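Local coordinates for putative HTH-type transcriptional regulator PF0864 (Pyrococcus furiosus, PDB 2IA0), which probably regulates transcription as a member of the AsnC family, binding specific DNA sequences through a winged helix-turn-helix domain, at residues A[20-25]-A[50-55]; A[65-70]-A[161-166]; A[76-81]-A[150-155]; A[82-87]-A[119-124]; A[108-113]-A[123-128]. All coordinates share one frame; numbering follows the deposited sequence.

Contact 1: residues A[20-25]-A[50-55]; sequences RNILRL and FRIKKL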
# COMPACT_ATOMS: atom_id res chain seq x y z
N ARG A 20 10.77 8.16 17.13
CA ARG A 20 10.98 7.91 15.70
C ARG A 20 11.88 6.72 15.46
O ARG A 20 11.60 5.89 14.59
CB ARG A 20 11.59 9.15 15.00
CG ARG A 20 10.65 10.34 14.89
CD ARG A 20 11.36 11.57 14.27
NE ARG A 20 10.76 12.83 14.73
CZ ARG A 20 11.33 13.65 15.63
NH1 ARG A 20 12.52 13.38 16.15
NH2 ARG A 20 10.72 14.78 16.00
N ASN A 21 12.96 6.64 16.24
CA ASN A 21 13.90 5.55 16.14
C ASN A 21 13.27 4.19 16.42
O ASN A 21 13.54 3.25 15.69
CB ASN A 21 15.11 5.77 17.02
CG ASN A 21 16.17 6.61 16.35
OD1 ASN A 21 16.32 6.57 15.14
ND2 ASN A 21 16.92 7.39 17.14
N ILE A 22 12.44 4.09 17.47
CA ILE A 22 11.62 2.90 17.77
C ILE A 22 10.70 2.52 16.60
O ILE A 22 10.64 1.36 16.21
CB ILE A 22 10.70 3.11 19.03
CG1 ILE A 22 11.50 3.08 20.34
CG2 ILE A 22 9.56 2.07 19.10
CD1 ILE A 22 10.71 3.57 21.57
N LEU A 23 9.95 3.49 16.08
CA LEU A 23 9.06 3.24 14.95
C LEU A 23 9.78 2.71 13.70
O LEU A 23 9.27 1.82 13.04
CB LEU A 23 8.27 4.49 14.60
CG LEU A 23 7.34 4.99 15.70
CD1 LEU A 23 6.84 6.35 15.33
CD2 LEU A 23 6.19 4.02 15.96
N ARG A 24 10.96 3.27 13.40
CA ARG A 24 11.77 2.86 12.23
C ARG A 24 12.13 1.40 12.30
O ARG A 24 11.93 0.68 11.33
CB ARG A 24 13.04 3.69 12.14
CG ARG A 24 12.81 5.11 11.68
CD ARG A 24 14.10 5.93 11.83
NE ARG A 24 14.06 7.06 10.92
CZ ARG A 24 14.15 8.34 11.28
NH1 ARG A 24 14.10 9.29 10.35
NH2 ARG A 24 14.31 8.68 12.56
N LEU A 25 12.65 0.98 13.46
CA LEU A 25 13.00 -0.41 13.73
C LEU A 25 11.82 -1.34 13.67
O LEU A 25 11.94 -2.44 13.15
CB LEU A 25 13.72 -0.54 15.08
CG LEU A 25 15.07 0.20 15.13
CD1 LEU A 25 15.68 0.11 16.50
CD2 LEU A 25 16.04 -0.29 14.03
N PHE A 50 7.43 1.57 27.96
CA PHE A 50 6.54 2.71 28.13
C PHE A 50 6.25 3.49 26.83
O PHE A 50 5.09 3.75 26.52
CB PHE A 50 7.09 3.65 29.21
CG PHE A 50 6.33 4.93 29.36
CD1 PHE A 50 6.83 6.13 28.84
CD2 PHE A 50 5.11 4.95 30.04
CE1 PHE A 50 6.11 7.32 28.98
CE2 PHE A 50 4.40 6.14 30.19
CZ PHE A 50 4.90 7.33 29.65
N ARG A 51 7.30 3.85 26.09
CA ARG A 51 7.17 4.49 24.77
C ARG A 51 6.30 3.68 23.82
O ARG A 51 5.46 4.24 23.15
CB ARG A 51 8.54 4.70 24.10
CG ARG A 51 9.52 5.55 24.86
CD ARG A 51 8.91 6.87 25.19
NE ARG A 51 9.92 7.86 25.57
CZ ARG A 51 10.46 8.75 24.74
NH1 ARG A 51 10.09 8.76 23.47
NH2 ARG A 51 11.35 9.62 25.17
N ILE A 52 6.49 2.37 23.76
CA ILE A 52 5.68 1.52 22.87
C ILE A 52 4.20 1.46 23.27
O ILE A 52 3.33 1.64 22.40
CB ILE A 52 6.29 0.11 22.70
CG1 ILE A 52 7.57 0.20 21.86
CG2 ILE A 52 5.30 -0.85 22.06
CD1 ILE A 52 8.47 -1.02 21.99
N LYS A 53 3.91 1.25 24.56
CA LYS A 53 2.55 1.31 25.08
C LYS A 53 1.91 2.66 24.76
O LYS A 53 0.74 2.71 24.40
CB LYS A 53 2.49 1.03 26.59
CG LYS A 53 2.42 -0.46 26.96
CD LYS A 53 2.63 -0.71 28.46
CE LYS A 53 1.31 -0.74 29.28
NZ LYS A 53 1.47 -1.27 30.71
N LYS A 54 2.67 3.74 24.88
CA LYS A 54 2.16 5.08 24.67
C LYS A 54 1.81 5.34 23.20
O LYS A 54 0.77 5.93 22.90
CB LYS A 54 3.15 6.12 25.21
CG LYS A 54 2.52 7.35 25.82
CD LYS A 54 1.87 7.06 27.19
CE LYS A 54 0.86 8.17 27.54
NZ LYS A 54 -0.12 7.77 28.59
N LEU A 55 2.66 4.87 22.28
CA LEU A 55 2.42 5.02 20.83
C LEU A 55 1.25 4.17 20.37
O LEU A 55 0.46 4.58 19.50
CB LEU A 55 3.67 4.69 20.01
CG LEU A 55 4.92 5.52 20.27
CD1 LEU A 55 6.15 4.78 19.80
CD2 LEU A 55 4.83 6.89 19.61
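Arg-51 NH1 is gripped by two carboxylates, forming salt bridges with Asp-19 OD2 and Asp-16 OD1, while the carbon part of the same side chain rests on Ile-22. The guanidinium therefore ties helix 45-57 to the start of helix 17-26, and the two acids would be expected to stabilise its positive charge. Ile-22 CD1 meets Arg-51 CB at 3.5 Å, the two side chains crossing at about a right angle. Arg-51 CG, placed anti to the carbonyl carbon (chi1 -59°), comes within 4.0 Å of the same Ile-22 CD1. The other branch of Ile-22 works separately: CG2 lies 3.9 Å from Ile-52 CG1. About a turn further along helix 45-57, Leu-55 CD1 meets Leu-23 CD2, also at 3.9 Å. Branched aliphatic residues suit this place because the segment axes stay 10.8 Å apart at closest approach, and methyl and methylene groups meet across the gap. Leu-41 and Leu-37 of helix 34-41 pack on Ile-22 and Ile-52 respectively. With an angle of 79° between the helix directions, this is the packing of a three-helix winged helix-turn-helix core, whose predicted DNA-binding motif includes helix 45-57 as far as residue 53.

Contact 2: residues A[65-70]-A[161-166]; sequences TIILGE and GEDLTG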
# COMPACT_ATOMS: atom_id res chain seq x y z
N THR A 65 1.19 -6.04 11.40
CA THR A 65 0.75 -6.91 10.32
C THR A 65 1.91 -7.72 9.69
O THR A 65 3.09 -7.58 10.07
CB THR A 65 -0.12 -6.11 9.28
OG1 THR A 65 -0.71 -7.00 8.32
CG2 THR A 65 0.70 -5.06 8.58
N ILE A 66 1.58 -8.61 8.77
CA ILE A 66 2.59 -9.32 7.99
C ILE A 66 2.51 -8.96 6.51
O ILE A 66 1.51 -8.43 6.02
CB ILE A 66 2.50 -10.86 8.17
CG1 ILE A 66 1.12 -11.35 7.73
CG2 ILE A 66 2.90 -11.29 9.61
CD1 ILE A 66 1.11 -12.76 7.23
N ILE A 67 3.62 -9.20 5.82
CA ILE A 67 3.76 -8.97 4.40
C ILE A 67 3.86 -10.36 3.81
O ILE A 67 4.65 -11.17 4.29
CB ILE A 67 5.02 -8.12 4.11
CG1 ILE A 67 4.73 -6.66 4.43
CG2 ILE A 67 5.48 -8.25 2.63
CD1 ILE A 67 5.93 -5.90 4.82
N LEU A 68 3.05 -10.64 2.80
CA LEU A 68 3.02 -11.98 2.20
C LEU A 68 4.13 -12.19 1.15
O LEU A 68 4.59 -11.24 0.53
CB LEU A 68 1.64 -12.26 1.59
CG LEU A 68 0.49 -12.43 2.58
CD1 LEU A 68 -0.75 -12.87 1.88
CD2 LEU A 68 0.87 -13.43 3.65
N GLY A 69 4.57 -13.43 0.98
CA GLY A 69 5.69 -13.74 0.07
C GLY A 69 5.20 -14.00 -1.34
O GLY A 69 4.00 -14.08 -1.58
N GLU A 70 6.13 -14.18 -2.28
CA GLU A 70 5.72 -14.20 -3.69
C GLU A 70 4.75 -15.30 -4.12
O GLU A 70 4.07 -15.15 -5.14
CB GLU A 70 6.90 -13.99 -4.66
CG GLU A 70 7.74 -15.21 -5.07
CD GLU A 70 8.46 -14.95 -6.42
OE1 GLU A 70 8.48 -13.77 -6.86
OE2 GLU A 70 8.99 -15.91 -7.04
N GLY A 161 8.45 1.21 -2.65
CA GLY A 161 7.24 0.57 -2.14
C GLY A 161 6.93 -0.84 -2.66
O GLY A 161 5.76 -1.21 -2.76
N GLU A 162 7.94 -1.64 -3.02
CA GLU A 162 7.66 -2.99 -3.55
C GLU A 162 6.86 -3.93 -2.63
O GLU A 162 6.07 -4.76 -3.10
CB GLU A 162 8.93 -3.67 -4.08
CG GLU A 162 10.20 -3.50 -3.26
CD GLU A 162 11.36 -4.34 -3.83
OE1 GLU A 162 12.20 -4.83 -3.04
OE2 GLU A 162 11.44 -4.51 -5.08
N ASP A 163 7.02 -3.78 -1.32
CA ASP A 163 6.25 -4.59 -0.40
C ASP A 163 4.76 -4.24 -0.25
O ASP A 163 4.05 -4.95 0.45
CB ASP A 163 6.98 -4.72 0.94
CG ASP A 163 8.34 -5.36 0.79
OD1 ASP A 163 8.45 -6.37 0.03
OD2 ASP A 163 9.30 -4.85 1.40
N LEU A 164 4.29 -3.19 -0.93
CA LEU A 164 2.83 -2.86 -1.07
C LEU A 164 1.96 -4.05 -1.46
O LEU A 164 0.90 -4.27 -0.88
CB LEU A 164 2.60 -1.70 -2.08
CG LEU A 164 1.24 -1.42 -2.81
CD1 LEU A 164 1.01 0.08 -3.03
CD2 LEU A 164 1.05 -2.18 -4.18
N THR A 165 2.42 -4.82 -2.45
CA THR A 165 1.60 -5.92 -2.96
C THR A 165 1.59 -7.18 -2.06
O THR A 165 0.59 -7.90 -2.01
CB THR A 165 1.90 -6.23 -4.47
OG1 THR A 165 1.25 -7.45 -4.87
CG2 THR A 165 3.40 -6.30 -4.71
N GLY A 166 2.66 -7.40 -1.31
CA GLY A 166 2.65 -8.33 -0.19
C GLY A 166 1.79 -7.86 0.98
O GLY A 166 1.18 -8.66 1.68
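Leu-68 N, at the end of strand 61-68, gives a nearly straight hydrogen bond to Gly-166 O of 2.9 Å (175° at the hydrogen), reaching the first turn of a short helix that follows a type I turn from Gly-161 to Leu-164. The donor lies well above the carbonyl plane, 51° out of it. Glycine suits position 166: a CB would point toward the strand and collide with Leu-68 O and Ile-67 CG2. Ile-67 CG2 stands anti to its backbone N, with CG1 beside that N (chi1 -78°), and this puts CG2 4.0 Å from Gly-166 CA. Leu-68 CB stands 3.6 Å from Gly-166 O, so the carbonyl that accepts the bond is also flanked by carbon. From the preceding residue, Ile-67 CD1 reaches Asp-163 CB at 4.2 Å, and the two side chains cross at about a right angle. Asp-163 thus offers only its aliphatic carbon here; its OD2 makes a salt bridge with Arg-63 NH1 of the second subunit. Residues 65-67 pair antiparallel with a strand of that subunit, carrying the sheet across the dimer interface, and Leu-164 meets Leu-164 of the second subunit across the dimer. Within the chain, Leu-68 packs on Ala-169 and Val-171 beyond helix 164-168, and Thr-165 touches Lys-73 and Pro-74 of the connection to strand 76-84.

Contact 3: residues A[76-81]-A[150-155]; sequences HLALIV and IQIFPI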
# COMPACT_ATOMS: atom_id res chain seq x y z
N HIS A 76 0.92 -9.88 -11.62
CA HIS A 76 0.65 -8.82 -12.58
C HIS A 76 -0.35 -7.87 -11.99
O HIS A 76 -1.44 -8.26 -11.59
CB HIS A 76 0.18 -9.38 -13.93
CG HIS A 76 1.28 -10.10 -14.65
ND1 HIS A 76 1.16 -11.41 -15.08
CD2 HIS A 76 2.55 -9.73 -14.93
CE1 HIS A 76 2.30 -11.79 -15.63
NE2 HIS A 76 3.16 -10.80 -15.55
N LEU A 77 0.07 -6.62 -11.91
CA LEU A 77 -0.68 -5.57 -11.27
C LEU A 77 -0.98 -4.48 -12.31
O LEU A 77 -0.23 -4.31 -13.30
CB LEU A 77 0.15 -5.06 -10.10
CG LEU A 77 -0.49 -4.59 -8.79
CD1 LEU A 77 -1.10 -5.74 -8.02
CD2 LEU A 77 0.55 -3.89 -7.95
N ALA A 78 -2.11 -3.80 -12.15
CA ALA A 78 -2.49 -2.68 -13.02
C ALA A 78 -3.20 -1.62 -12.19
O ALA A 78 -3.95 -1.93 -11.25
CB ALA A 78 -3.36 -3.15 -14.16
N LEU A 79 -2.92 -0.37 -12.51
CA LEU A 79 -3.67 0.73 -11.95
C LEU A 79 -4.74 1.14 -12.98
O LEU A 79 -4.49 1.21 -14.17
CB LEU A 79 -2.72 1.87 -11.64
CG LEU A 79 -3.30 3.26 -11.40
CD1 LEU A 79 -3.89 3.31 -9.97
CD2 LEU A 79 -2.20 4.28 -11.60
N ILE A 80 -5.96 1.38 -12.50
CA ILE A 80 -7.10 1.71 -13.37
C ILE A 80 -7.66 3.06 -12.98
O ILE A 80 -7.89 3.32 -11.82
CB ILE A 80 -8.20 0.64 -13.21
CG1 ILE A 80 -7.59 -0.75 -13.43
CG2 ILE A 80 -9.37 0.91 -14.19
CD1 ILE A 80 -8.56 -1.84 -13.42
N VAL A 81 -7.85 3.94 -13.96
CA VAL A 81 -8.47 5.24 -13.69
C VAL A 81 -9.74 5.42 -14.51
O VAL A 81 -9.70 5.47 -15.74
CB VAL A 81 -7.50 6.42 -13.88
CG1 VAL A 81 -8.16 7.74 -13.37
CG2 VAL A 81 -6.18 6.15 -13.14
N ILE A 150 -11.53 5.56 -19.53
CA ILE A 150 -10.90 4.47 -18.82
C ILE A 150 -9.41 4.48 -19.19
O ILE A 150 -9.06 4.49 -20.38
CB ILE A 150 -11.46 3.08 -19.22
CG1 ILE A 150 -12.97 2.98 -18.98
CG2 ILE A 150 -10.66 1.93 -18.52
CD1 ILE A 150 -13.62 1.89 -19.85
N GLN A 151 -8.55 4.48 -18.18
CA GLN A 151 -7.11 4.31 -18.41
C GLN A 151 -6.58 3.13 -17.63
O GLN A 151 -6.97 2.92 -16.47
CB GLN A 151 -6.34 5.57 -18.05
CG GLN A 151 -6.84 6.82 -18.73
CD GLN A 151 -5.99 8.00 -18.40
OE1 GLN A 151 -4.92 8.15 -18.94
NE2 GLN A 151 -6.46 8.83 -17.49
N ILE A 152 -5.73 2.34 -18.29
CA ILE A 152 -5.09 1.20 -17.64
C ILE A 152 -3.57 1.32 -17.71
O ILE A 152 -3.00 1.41 -18.81
CB ILE A 152 -5.61 -0.18 -18.16
CG1 ILE A 152 -7.09 -0.34 -17.82
CG2 ILE A 152 -4.84 -1.34 -17.50
CD1 ILE A 152 -7.83 -1.08 -18.86
N PHE A 153 -2.95 1.35 -16.52
CA PHE A 153 -1.51 1.45 -16.38
C PHE A 153 -1.01 0.20 -15.70
O PHE A 153 -1.11 0.08 -14.49
CB PHE A 153 -1.13 2.69 -15.55
CG PHE A 153 -1.72 3.95 -16.08
CD1 PHE A 153 -1.19 4.56 -17.23
CD2 PHE A 153 -2.81 4.53 -15.44
CE1 PHE A 153 -1.75 5.73 -17.74
CE2 PHE A 153 -3.38 5.70 -15.94
CZ PHE A 153 -2.85 6.30 -17.11
N PRO A 154 -0.48 -0.75 -16.49
CA PRO A 154 0.22 -1.94 -15.98
C PRO A 154 1.45 -1.54 -15.15
O PRO A 154 2.17 -0.63 -15.53
CB PRO A 154 0.71 -2.64 -17.24
CG PRO A 154 -0.05 -2.01 -18.40
CD PRO A 154 -0.52 -0.67 -17.96
N ILE A 155 1.66 -2.19 -14.01
CA ILE A 155 2.85 -1.92 -13.21
C ILE A 155 3.95 -2.86 -13.72
O ILE A 155 3.88 -4.07 -13.54
CB ILE A 155 2.61 -2.12 -11.66
CG1 ILE A 155 1.28 -1.51 -11.21
CG2 ILE A 155 3.73 -1.47 -10.86
CD1 ILE A 155 1.05 -0.03 -11.52
O HOH W 1 -9.42 8.15 -16.89
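Leu-79 and Phe-153 face each other as an antiparallel hydrogen-bonded pair, with Leu-79 N to Phe-153 O at 2.7 Å and Phe-153 N to Leu-79 O at 2.8 Å. Val-81 and Gln-151 repeat the pair of hydrogen bonds two residues on, and Ile-155 N reaches Leu-77 O at 2.9 Å beyond the other end. Leu-79, Val-81, Gln-151 and Phe-153 share one face of the sheet. There Phe-153 CG is placed beside the backbone N, anti to the carbonyl carbon (chi1 -54°). Val-81 CG2 comes to the ring edge in its plane, 4.0 Å from Phe-153 CE2. Leu-79 CD2 lies obliquely to the same ring, 3.9 Å from Phe-153 CD2. Leu-77 and Ile-155 lie side by side, CB to CG1 at 3.9 Å. On the reverse face, Ala-78 CB touches Ile-152 CG2 at 4.1 Å; the small alanine also packs on Leu-133 of helix 132-140, and Ile-152 on Ile-137.

Strands 76-84 and 147-154 are the first and last strands of a ferredoxin-like alpha+beta unit, and 147-154 is the outermost strand within this chain. The face carrying Phe-153 turns to the second subunit: Leu-79 meets its counterpart, and Val-81 packs on Phe-153 of that chain. Gln-151 suits the passage from core to water. A water donates to Val-81 O and accepts from Gln-151 NE2 at 3.1 Å, while Gln-151 OE1 bonds to Gln-151 NE2 of the second subunit. On its other side, strand 76-84 is held by strand 120-127 through backbone hydrogen bonds of Ala-78 with Val-125 and Ile-80 with Ala-123.

Contact 4: residues A[82-87]-A[119-124]; sequences LEVGKP and DKIIAL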
# COMPACT_ATOMS: atom_id res chain seq x y z
N LEU A 82 -10.86 5.51 -13.80
CA LEU A 82 -12.18 5.66 -14.38
C LEU A 82 -12.66 7.09 -14.17
O LEU A 82 -12.52 7.64 -13.08
CB LEU A 82 -13.17 4.73 -13.66
CG LEU A 82 -12.86 3.24 -13.61
CD1 LEU A 82 -14.03 2.52 -12.97
CD2 LEU A 82 -12.61 2.71 -15.00
N GLU A 83 -13.24 7.69 -15.19
CA GLU A 83 -13.86 9.01 -15.04
C GLU A 83 -15.33 8.90 -15.43
O GLU A 83 -15.66 8.47 -16.53
CB GLU A 83 -13.15 10.04 -15.93
CG GLU A 83 -13.74 11.45 -15.88
CD GLU A 83 -13.11 12.39 -16.90
OE1 GLU A 83 -12.48 11.91 -17.87
OE2 GLU A 83 -13.24 13.62 -16.74
N VAL A 84 -16.21 9.29 -14.51
CA VAL A 84 -17.65 9.25 -14.76
C VAL A 84 -18.08 10.45 -15.59
O VAL A 84 -17.59 11.56 -15.38
CB VAL A 84 -18.43 9.10 -13.43
CG1 VAL A 84 -19.90 9.20 -13.67
CG2 VAL A 84 -18.13 7.72 -12.81
N GLY A 85 -18.95 10.20 -16.57
CA GLY A 85 -19.48 11.24 -17.46
C GLY A 85 -20.63 11.94 -16.78
O GLY A 85 -20.58 13.16 -16.53
N LYS A 86 -21.68 11.18 -16.48
CA LYS A 86 -22.81 11.66 -15.68
C LYS A 86 -23.51 10.50 -14.99
O LYS A 86 -24.28 9.77 -15.62
CB LYS A 86 -23.81 12.45 -16.53
N PRO A 87 -23.25 10.33 -13.68
CA PRO A 87 -23.92 9.35 -12.80
C PRO A 87 -24.62 8.18 -13.54
O PRO A 87 -25.86 8.13 -13.63
CB PRO A 87 -24.91 10.23 -12.02
N ASP A 119 -15.39 12.96 -9.59
CA ASP A 119 -15.76 12.15 -10.76
C ASP A 119 -14.94 10.92 -11.14
O ASP A 119 -15.34 10.18 -12.04
CB ASP A 119 -16.03 13.01 -12.03
CG ASP A 119 -14.92 14.07 -12.32
OD1 ASP A 119 -15.23 15.04 -13.04
OD2 ASP A 119 -13.75 13.97 -11.85
N LYS A 120 -13.81 10.67 -10.44
CA LYS A 120 -12.90 9.53 -10.78
C LYS A 120 -12.76 8.42 -9.73
O LYS A 120 -12.83 8.66 -8.53
CB LYS A 120 -11.51 10.04 -11.15
CG LYS A 120 -11.53 11.14 -12.17
CD LYS A 120 -10.17 11.37 -12.81
CE LYS A 120 -10.19 12.71 -13.53
NZ LYS A 120 -10.91 13.67 -12.64
N ILE A 121 -12.53 7.20 -10.20
CA ILE A 121 -12.24 6.06 -9.32
C ILE A 121 -10.91 5.51 -9.74
O ILE A 121 -10.66 5.31 -10.92
CB ILE A 121 -13.29 4.94 -9.39
CG1 ILE A 121 -14.66 5.45 -9.00
CG2 ILE A 121 -12.93 3.76 -8.47
CD1 ILE A 121 -15.66 5.33 -10.14
N ILE A 122 -10.06 5.29 -8.74
CA ILE A 122 -8.73 4.75 -8.88
C ILE A 122 -8.75 3.36 -8.25
O ILE A 122 -9.20 3.21 -7.12
CB ILE A 122 -7.76 5.68 -8.13
CG1 ILE A 122 -7.73 7.06 -8.81
CG2 ILE A 122 -6.39 5.08 -8.01
CD1 ILE A 122 -7.09 8.10 -7.98
N ALA A 123 -8.31 2.35 -8.99
CA ALA A 123 -8.22 0.98 -8.47
C ALA A 123 -6.89 0.31 -8.76
O ALA A 123 -6.30 0.54 -9.80
CB ALA A 123 -9.36 0.10 -8.99
N LEU A 124 -6.43 -0.52 -7.83
CA LEU A 124 -5.27 -1.33 -8.05
C LEU A 124 -5.70 -2.79 -8.11
O LEU A 124 -6.32 -3.32 -7.19
CB LEU A 124 -4.22 -1.06 -6.97
CG LEU A 124 -2.81 -1.48 -7.38
CD1 LEU A 124 -2.10 -0.39 -8.25
CD2 LEU A 124 -1.98 -1.82 -6.14
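The carboxylates of Glu-83 and Asp-119 stand near each other across the strands, Glu-83 OE2 lying 4.4 Å from Asp-119 OD1, a like-charge approach. Lys-120 NZ meets Asp-119 OD2 at 3.0 Å on its syn side, 33° out of the carboxylate plane, in a salt bridge that would offset the repulsion. Asp-119 CG sits between backbone N and carbonyl carbon (chi1 48°), while the lysine chain bends at chi4. Glu-83 OE1 instead accepts from His-149 ND1 of the neighbouring strand. Nearer the backbone, Glu-83 CB and Lys-120 CG pass at 4.2 Å, the long side chains suiting a partly exposed face where Phe-153 of the second subunit packs on Lys-120.

The backbone holds the register: Leu-82 and Ile-121 exchange two bonds of 2.9 Å, N to O each way, and Val-84 N reaches Asp-119 O at 2.8 Å. On the reverse face, Leu-82 CB meets Ile-121 CB at 4.3 Å, and Val-84 CG2 approaches Ile-121 CD1. Helix 91-105 covers Val-84 and Ile-121; Leu-82 packs on Leu-147 and Ile-150. Strands 76-84 and 120-127 belong to the four-stranded antiparallel sheet of a ferredoxin-like unit, consistent with the dimeric alpha+beta barrel family.

Contact 5: residues A[108-113]-A[123-128]; sequences PGVLFV and ALVGKN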
# COMPACT_ATOMS: atom_id res chain seq x y z
N PRO A 108 -12.60 -10.13 -6.26
CA PRO A 108 -11.30 -10.79 -6.09
C PRO A 108 -10.21 -10.10 -6.91
O PRO A 108 -10.41 -9.80 -8.10
CB PRO A 108 -11.54 -12.19 -6.66
CG PRO A 108 -13.03 -12.40 -6.52
CD PRO A 108 -13.62 -11.06 -6.79
N GLY A 109 -9.07 -9.84 -6.28
CA GLY A 109 -7.98 -9.17 -6.98
C GLY A 109 -7.93 -7.67 -6.81
O GLY A 109 -6.92 -7.05 -7.06
N VAL A 110 -9.02 -7.07 -6.36
CA VAL A 110 -9.07 -5.62 -6.20
C VAL A 110 -8.41 -5.21 -4.87
O VAL A 110 -8.88 -5.56 -3.79
CB VAL A 110 -10.52 -5.09 -6.34
CG1 VAL A 110 -10.59 -3.64 -5.93
CG2 VAL A 110 -10.99 -5.29 -7.77
N LEU A 111 -7.32 -4.44 -4.99
CA LEU A 111 -6.36 -4.28 -3.89
C LEU A 111 -6.71 -3.19 -2.86
O LEU A 111 -6.27 -3.29 -1.74
CB LEU A 111 -4.90 -4.38 -4.36
CG LEU A 111 -4.21 -5.77 -4.26
CD1 LEU A 111 -5.12 -7.00 -4.06
CD2 LEU A 111 -3.34 -5.95 -5.44
N PHE A 112 -7.50 -2.17 -3.16
CA PHE A 112 -7.21 -0.80 -3.60
C PHE A 112 -8.20 -0.08 -4.48
O PHE A 112 -8.18 -0.21 -5.69
CB PHE A 112 -5.76 -0.28 -3.70
CG PHE A 112 -5.66 1.21 -3.38
CD1 PHE A 112 -5.47 1.64 -2.06
CD2 PHE A 112 -5.83 2.17 -4.40
CE1 PHE A 112 -5.41 3.00 -1.76
CE2 PHE A 112 -5.75 3.57 -4.12
CZ PHE A 112 -5.56 3.98 -2.79
N VAL A 113 -9.06 0.68 -3.81
CA VAL A 113 -10.08 1.53 -4.46
C VAL A 113 -10.09 2.91 -3.79
O VAL A 113 -10.10 3.01 -2.55
CB VAL A 113 -11.51 0.89 -4.45
CG1 VAL A 113 -12.54 1.81 -5.12
CG2 VAL A 113 -11.50 -0.52 -5.15
N ALA A 123 -8.31 2.35 -8.99
CA ALA A 123 -8.22 0.98 -8.47
C ALA A 123 -6.89 0.31 -8.76
O ALA A 123 -6.30 0.54 -9.80
CB ALA A 123 -9.36 0.10 -8.99
N LEU A 124 -6.43 -0.52 -7.83
CA LEU A 124 -5.27 -1.33 -8.05
C LEU A 124 -5.70 -2.79 -8.11
O LEU A 124 -6.32 -3.32 -7.19
CB LEU A 124 -4.22 -1.06 -6.97
CG LEU A 124 -2.81 -1.48 -7.38
CD1 LEU A 124 -2.10 -0.39 -8.25
CD2 LEU A 124 -1.98 -1.82 -6.14
N VAL A 125 -5.40 -3.43 -9.24
CA VAL A 125 -5.83 -4.80 -9.46
C VAL A 125 -4.66 -5.77 -9.68
O VAL A 125 -3.76 -5.51 -10.49
CB VAL A 125 -6.89 -4.88 -10.62
CG1 VAL A 125 -7.40 -6.30 -10.79
CG2 VAL A 125 -8.09 -3.93 -10.31
N GLY A 126 -4.69 -6.88 -8.95
CA GLY A 126 -3.73 -7.95 -9.14
C GLY A 126 -4.31 -9.25 -9.67
O GLY A 126 -5.31 -9.77 -9.16
N LYS A 127 -3.69 -9.78 -10.71
CA LYS A 127 -4.03 -11.11 -11.21
C LYS A 127 -2.73 -11.84 -11.47
O LYS A 127 -1.65 -11.31 -11.27
CB LYS A 127 -4.86 -11.05 -12.50
CG LYS A 127 -6.18 -10.28 -12.39
CD LYS A 127 -7.21 -11.11 -11.69
CE LYS A 127 -8.37 -10.26 -11.22
NZ LYS A 127 -9.37 -11.19 -10.67
N ASN A 128 -2.86 -13.07 -11.94
CA ASN A 128 -1.70 -13.90 -12.20
C ASN A 128 -1.19 -13.91 -13.64
O ASN A 128 -0.01 -14.17 -13.85
CB ASN A 128 -1.92 -15.30 -11.61
CG ASN A 128 -1.92 -15.28 -10.06
OD1 ASN A 128 -1.25 -14.46 -9.41
ND2 ASN A 128 -2.69 -16.19 -9.47
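Lys-127 reaches Pro-108 by turning back: its CG is anti to the carbonyl carbon (chi1 -58°) and CD is swung aside at chi2 (-77°), after which the chain runs extended. NZ then donates to Pro-108 O at 3.1 Å, from above the carbonyl plane. Gly-109 follows with a positive phi of 94°, at which a CB would press on the preceding carbonyl oxygen; it would also collide with Gly-126 O and Lys-127 CE. Gly-109 O accepts from Gly-126 N at 2.9 Å, starting the antiparallel pairing.

A beta bulge then shifts the register by one between Val-110 and Val-113. Leu-111 N bonds to Leu-124 O at 2.7 Å, almost in line with the carbonyl, but Leu-124 N goes to Phe-112 O at 2.8 Å, so two successive residues of strand 110-116 face Leu-124. Val-110 O accepts from Lys-160 NZ of the second subunit, and Val-113 pairs with a strand of that chain. Phe-112 CB packs 3.7 Å from Leu-124 CB. Val-110 CG2 meets Val-125 CG2 at 4.1 Å on the other face, where Phe-136 of helix 132-140 lies on Val-110; small Ala-123 pairs with Val-113 there.

The hairpin is held mainly by main-chain bonds, with aliphatic packing on both faces and a single lysine tether at its partly exposed end.

Overall arrangement
Contact 1 stands apart in the predicted DNA-binding domain, its centre about 37 Å from that of contact 3. Helix packs on helix there through aliphatic side chains, with no hydrogen bond between the segments. Contacts 3, 4 and 5 share one antiparallel sheet: 3 and 4 both use strand 76-84, 4 and 5 both use strand 120-127, and backbone hydrogen bonds dominate all three. Contacts 1, 2 and 5 are buried, contacts 3 and 4 partly so, and contact 4 alone carries a salt bridge within a segment. Contact 2 lies between the domains with a single hydrogen bond, and its Leu-164 packs on Leu-77 and Leu-124 of the sheet. All five touch the second subunit.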